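Local coordinates for putative HMP/thiamine permease protein YkoE (Bacillus subtilis, PDB 5EDL) that serves as the substrate-binding S component of an ECF-type ABC transporter, holding thiamine in this structure and probably passing it across the membrane, at residues W47-V52 with G159-A164; V113-G118 with G154-G159. One frame throughout, in Å; residues are numbered along the deposited sequence.

In the fold
Helix 4-35 opens the chain, and the run after it reaches residues 47-52, which lead into helix 49-58 and form its first turn. Interaction 1 joins these to residues 159-164 far along helix 140-170, closing a loop of 106 mostly helical residues. Inside that loop lies interaction 2, in which residues 113-118 of helix 111-132 meet residues 154-159 of the same helix 140-170, with 35 residues between them. The two contacts share Gly159, and their centres are 6 Å apart. Helix 140-170 thus receives helix 49-58 and helix 111-132 on successive turns, and Phe48, just ahead of helix 49-58, packs on Gly118 O, so the three helices meet near the centre of the helical bundle.

Interaction 1. Residues W47-V52 with G159-A164; sequences WFIVSV and GLLGKA. With VIB (3-(4-amino-2-methyl-pyrimidin-5-ylmethyl)-5-(2-hydroxy-ethyl)-4-methyl-thiazol-3-ium), chain B.
Ile49 and Gly162 bring the backbones together, their CA atoms 5.4 Å apart, where the first turn of helix 49-58 meets a turn of helix 140-170. No hydrogen bond crosses; the contact is apolar packing of branched side chains, mostly on the glycine backbone. In Ile49, CG1 stands anti to the backbone N (chi1 -167°) and lies 3.6 Å from Gly162 CA. Ile49 CD1 lies 3.8 Å from Leu161 CG, with Leu161 CD2 almost as near. Glycine suits position 162 because a beta carbon there would point at the other helix and clash with Val52 CG1. The two branches of Val52 divide the work: CG1 sits 3.9 Å from Gly159 O and about as close to Gly162 CA, while CG2 faces Gly159 N and CA. Gly159 O is already engaged by Lys163 N within the helix, so the methyl meets a satisfied carbonyl. The ammonium of Lys163 leaves the contact to pair with Asp167.

At the other end of the 47-52 segment, Trp47 turns to the bound thiamine. One face of the indole lies against the ligand, with the bridging carbon C7A of VIB 3.3 Å above the ring centre. The pyrimidine covers the pyrrole side, Trp47 NE1 coming within 3.4 Å of VIB C6A, and the thiazolium methyl CM4 meets Trp47 CZ3 and CH2. Trp47 NE1 is hydrogen-bonded to Tyr21 O, which should fix the indole's rotation. The segment therefore joins glycine-mediated helix packing to the aromatic wall of an S-component vitamin pocket.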
loop_
_atom_site.group_PDB
_atom_site.type_symbol
_atom_site.label_atom_id
_atom_site.label_comp_id
_atom_site.label_asym_id
_atom_site.label_seq_id
_atom_site.Cartn_x
_atom_site.Cartn_y
_atom_site.Cartn_z
ATOM N N TRP A 47 4.479 -0.517 -4.497
ATOM C CA TRP A 47 3.240 -0.909 -5.182
ATOM C C TRP A 47 2.111 -1.287 -4.222
ATOM O O TRP A 47 0.996 -1.578 -4.676
ATOM C CB TRP A 47 3.494 -2.070 -6.167
ATOM C CG TRP A 47 4.303 -1.635 -7.364
ATOM C CD1 TRP A 47 3.976 -0.670 -8.279
ATOM C CD2 TRP A 47 5.565 -2.167 -7.778
ATOM N NE1 TRP A 47 4.969 -0.561 -9.231
ATOM C CE2 TRP A 47 5.958 -1.467 -8.938
ATOM C CE3 TRP A 47 6.406 -3.171 -7.273
ATOM C CZ2 TRP A 47 7.154 -1.741 -9.605
ATOM C CZ3 TRP A 47 7.595 -3.432 -7.929
ATOM C CH2 TRP A 47 7.960 -2.716 -9.081
ATOM N N PHE A 48 2.398 -1.297 -2.919
ATOM C CA PHE A 48 1.357 -1.555 -1.905
ATOM C C PHE A 48 0.929 -0.303 -1.122
ATOM O O PHE A 48 0.006 -0.368 -0.302
ATOM C CB PHE A 48 1.806 -2.576 -0.851
ATOM C CG PHE A 48 2.558 -3.757 -1.385
ATOM C CD1 PHE A 48 2.272 -4.301 -2.625
ATOM C CD2 PHE A 48 3.556 -4.334 -0.613
ATOM C CE1 PHE A 48 2.982 -5.404 -3.092
ATOM C CE2 PHE A 48 4.270 -5.432 -1.064
ATOM C CZ PHE A 48 3.984 -5.973 -2.313
ATOM N N ILE A 49 1.617 0.810 -1.330
ATOM C CA ILE A 49 1.475 1.945 -0.418
ATOM C C ILE A 49 0.036 2.486 -0.359
ATOM O O ILE A 49 -0.413 2.915 0.690
ATOM C CB ILE A 49 2.449 3.101 -0.789
ATOM C CG1 ILE A 49 2.509 4.116 0.362
ATOM C CG2 ILE A 49 2.039 3.764 -2.099
ATOM C CD1 ILE A 49 3.654 5.098 0.252
ATOM N N VAL A 50 -0.690 2.412 -1.475
ATOM C CA VAL A 50 -2.069 2.885 -1.529
ATOM C C VAL A 50 -2.937 2.178 -0.483
ATOM O O VAL A 50 -3.762 2.808 0.162
ATOM C CB VAL A 50 -2.672 2.688 -2.944
ATOM C CG1 VAL A 50 -4.182 2.779 -2.920
ATOM C CG2 VAL A 50 -2.093 3.707 -3.898
ATOM N N SER A 51 -2.721 0.880 -0.296
ATOM C CA SER A 51 -3.517 0.121 0.658
ATOM C C SER A 51 -3.337 0.657 2.067
ATOM O O SER A 51 -4.295 0.798 2.805
ATOM C CB SER A 51 -3.155 -1.363 0.621
ATOM O OG SER A 51 -3.691 -1.978 -0.531
ATOM N N VAL A 52 -2.097 0.954 2.423
ATOM C CA VAL A 52 -1.796 1.409 3.764
ATOM C C VAL A 52 -2.363 2.821 3.976
ATOM O O VAL A 52 -2.957 3.094 5.004
ATOM C CB VAL A 52 -0.275 1.377 4.034
ATOM C CG1 VAL A 52 0.076 2.170 5.299
ATOM C CG2 VAL A 52 0.199 -0.071 4.158
ATOM N N GLY A 159 4.228 0.244 4.602
ATOM C CA GLY A 159 3.812 0.506 5.973
ATOM C C GLY A 159 4.334 1.824 6.543
ATOM O O GLY A 159 3.556 2.716 6.881
ATOM N N LEU A 160 5.651 1.949 6.652
ATOM C CA LEU A 160 6.253 3.142 7.235
ATOM C C LEU A 160 6.096 4.383 6.342
ATOM O O LEU A 160 5.701 5.447 6.810
ATOM C CB LEU A 160 7.741 2.906 7.525
ATOM C CG LEU A 160 8.497 4.088 8.154
ATOM C CD1 LEU A 160 7.926 4.426 9.530
ATOM C CD2 LEU A 160 9.978 3.778 8.277
ATOM N N LEU A 161 6.424 4.242 5.064
ATOM C CA LEU A 161 6.319 5.357 4.135
ATOM C C LEU A 161 4.857 5.775 3.931
ATOM O O LEU A 161 4.564 6.951 3.756
ATOM C CB LEU A 161 6.956 5.003 2.787
ATOM C CG LEU A 161 6.944 6.153 1.775
ATOM C CD1 LEU A 161 7.728 7.353 2.331
ATOM C CD2 LEU A 161 7.475 5.721 0.403
ATOM N N GLY A 162 3.957 4.801 3.962
ATOM C CA GLY A 162 2.534 5.064 3.846
ATOM C C GLY A 162 2.020 5.872 5.027
ATOM O O GLY A 162 1.223 6.787 4.858
ATOM N N LYS A 163 2.490 5.537 6.226
ATOM C CA LYS A 163 2.117 6.303 7.408
ATOM C C LYS A 163 2.665 7.731 7.323
ATOM O O LYS A 163 1.951 8.686 7.621
ATOM C CB LYS A 163 2.616 5.626 8.689
ATOM C CG LYS A 163 2.338 6.430 9.965
ATOM C CD LYS A 163 2.740 5.661 11.232
ATOM C CE LYS A 163 2.231 6.356 12.512
ATOM N NZ LYS A 163 2.840 7.687 12.705
ATOM N N ALA A 164 3.923 7.861 6.911
ATOM C CA ALA A 164 4.558 9.168 6.763
ATOM C C ALA A 164 3.830 10.070 5.759
ATOM O O ALA A 164 3.589 11.241 6.027
ATOM C CB ALA A 164 6.015 9.003 6.352
HETATM C CM2 VIB B . -0.347 -2.343 -8.782
HETATM N N4A VIB B . 3.338 -5.476 -8.036
HETATM C CM4 VIB B . 7.472 -5.970 -10.490
HETATM O O1 VIB B . 6.747 -9.587 -9.340
HETATM C C7 VIB B . 6.434 -10.043 -10.642
HETATM C C6 VIB B . 6.812 -8.960 -11.622
HETATM C C2 VIB B . 3.727 -6.485 -11.427
HETATM S S1 VIB B . 4.289 -7.903 -11.780
HETATM C C5 VIB B . 5.804 -7.837 -11.458
HETATM C C4 VIB B . 6.116 -6.526 -10.941
HETATM N N3 VIB B . 4.800 -5.672 -10.930
HETATM C C7A VIB B . 4.802 -4.279 -10.492
HETATM C C4A VIB B . 2.748 -4.406 -8.811
HETATM N N3A VIB B . 1.560 -3.898 -8.475
HETATM C C2A VIB B . 1.023 -2.890 -9.217
HETATM N N1A VIB B . 1.707 -2.388 -10.294
HETATM C C6A VIB B . 2.918 -2.891 -10.648
HETATM C C5A VIB B . 3.436 -3.907 -9.886
#

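Interaction 2. Residues V113-G118 with G154-G159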
loop_
_atom_site.group_PDB
_atom_site.type_symbol
_atom_site.label_atom_id
_atom_site.label_comp_id
_atom_site.label_asym_id
_atom_site.label_seq_id
_atom_site.Cartn_x
_atom_site.Cartn_y
_atom_site.Cartn_z
ATOM N N VAL A 113 1.169 -2.673 12.832
ATOM C CA VAL A 113 0.065 -3.217 12.057
ATOM C C VAL A 113 0.136 -2.752 10.591
ATOM O O VAL A 113 -0.120 -3.538 9.687
ATOM C CB VAL A 113 -1.301 -2.851 12.661
ATOM C CG1 VAL A 113 -2.428 -3.332 11.736
ATOM C CG2 VAL A 113 -1.444 -3.468 14.076
ATOM N N LEU A 114 0.499 -1.490 10.365
ATOM C CA LEU A 114 0.682 -0.989 9.003
ATOM C C LEU A 114 1.792 -1.775 8.291
ATOM O O LEU A 114 1.663 -2.138 7.116
ATOM C CB LEU A 114 1.011 0.509 9.011
ATOM C CG LEU A 114 -0.009 1.431 9.701
ATOM C CD1 LEU A 114 0.381 2.890 9.498
ATOM C CD2 LEU A 114 -1.421 1.175 9.190
ATOM N N MET A 115 2.874 -2.045 9.012
ATOM C CA MET A 115 3.994 -2.784 8.436
ATOM C C MET A 115 3.597 -4.223 8.107
ATOM O O MET A 115 3.917 -4.716 7.021
ATOM C CB MET A 115 5.202 -2.753 9.368
ATOM C CG MET A 115 5.899 -1.392 9.420
ATOM S SD MET A 115 7.384 -1.470 10.443
ATOM C CE MET A 115 8.127 0.117 10.087
ATOM N N LEU A 116 2.878 -4.875 9.024
ATOM C CA LEU A 116 2.306 -6.193 8.766
ATOM C C LEU A 116 1.406 -6.207 7.531
ATOM O O LEU A 116 1.388 -7.166 6.782
ATOM C CB LEU A 116 1.492 -6.664 9.967
ATOM C CG LEU A 116 1.774 -8.016 10.602
ATOM C CD1 LEU A 116 3.247 -8.399 10.529
ATOM C CD2 LEU A 116 1.287 -7.983 12.052
ATOM N N ALA A 117 0.619 -5.157 7.371
ATOM C CA ALA A 117 -0.279 -5.046 6.232
ATOM C C ALA A 117 0.539 -5.011 4.929
ATOM O O ALA A 117 0.225 -5.724 3.974
ATOM C CB ALA A 117 -1.155 -3.797 6.373
ATOM N N GLY A 118 1.585 -4.183 4.913
ATOM C CA GLY A 118 2.553 -4.168 3.829
ATOM C C GLY A 118 3.101 -5.562 3.544
ATOM O O GLY A 118 3.136 -5.998 2.388
ATOM N N GLY A 154 7.978 -4.161 1.803
ATOM C CA GLY A 154 6.581 -3.992 2.157
ATOM C C GLY A 154 6.437 -3.298 3.513
ATOM O O GLY A 154 5.622 -2.397 3.677
ATOM N N ALA A 155 7.237 -3.711 4.488
ATOM C CA ALA A 155 7.173 -3.104 5.821
ATOM C C ALA A 155 7.564 -1.618 5.746
ATOM O O ALA A 155 6.905 -0.767 6.349
ATOM C CB ALA A 155 8.076 -3.854 6.798
ATOM N N LEU A 156 8.600 -1.311 4.963
ATOM C CA LEU A 156 9.172 0.031 4.955
ATOM C C LEU A 156 8.555 0.995 3.927
ATOM O O LEU A 156 8.230 2.128 4.272
ATOM C CB LEU A 156 10.681 -0.043 4.735
ATOM C CG LEU A 156 11.465 -0.766 5.830
ATOM C CD1 LEU A 156 12.961 -0.795 5.509
ATOM C CD2 LEU A 156 11.212 -0.159 7.195
ATOM N N LEU A 157 8.409 0.555 2.677
ATOM C CA LEU A 157 7.933 1.432 1.604
ATOM C C LEU A 157 6.415 1.502 1.513
ATOM O O LEU A 157 5.878 2.408 0.895
ATOM C CB LEU A 157 8.493 0.986 0.249
ATOM C CG LEU A 157 10.016 1.062 0.104
ATOM C CD1 LEU A 157 10.427 0.778 -1.346
ATOM C CD2 LEU A 157 10.530 2.411 0.583
ATOM N N ALA A 158 5.726 0.537 2.107
ATOM C CA ALA A 158 4.275 0.621 2.189
ATOM C C ALA A 158 3.851 1.033 3.599
ATOM O O ALA A 158 3.214 2.073 3.771
ATOM C CB ALA A 158 3.630 -0.689 1.791
ATOM N N GLY A 159 4.228 0.244 4.602
ATOM C CA GLY A 159 3.812 0.506 5.973
ATOM C C GLY A 159 4.334 1.824 6.543
ATOM O O GLY A 159 3.556 2.716 6.881
#
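Met115 and Gly159 approach to 4.1 Å between CA atoms, part of a close glycine-mediated helix crossing within the membrane bundle. The axes of segments 113-118 and 154-159 approach to 7.3 Å, with 108° between their N-to-C directions.

Backbone packing sets this distance. Three glycines, Gly118, Gly154 and Gly159, sit where a beta carbon would point at the opposite helix and clash with it, so hydrogen is the side group that fits. Gly159 CA lies 3.6 Å from Leu114 O, while Ala158 offers just a methyl toward Gly118 CA. Helix 140-170 makes a wider pi-type turn here: Gly159 N bonds to Gly154 O, and the bond from Ala158 N to the same oxygen is weak.

Apolar contacts surround the glycines. The side chain of Met115 leaves with CG anti to its carbonyl carbon (chi1 -73°) and then runs extended, a slim flexible chain suited to lying over Ala155. Met115 CG comes 3.3 Å from Ala155 O, Met115 CB and Ala155 CB are 4.0 Å apart, and the terminal CE reaches Leu156 CD2. Next to it, Leu114 rests CB and CD1 near Gly159 O and also touches Phe101 of helix 85-103.

No conventional hydrogen bond joins the two segments. The polar element is a CA-H···O contact in which Gly118 CA lies 3.5 Å from Gly154 O, with an angle of 155° at the hydrogen.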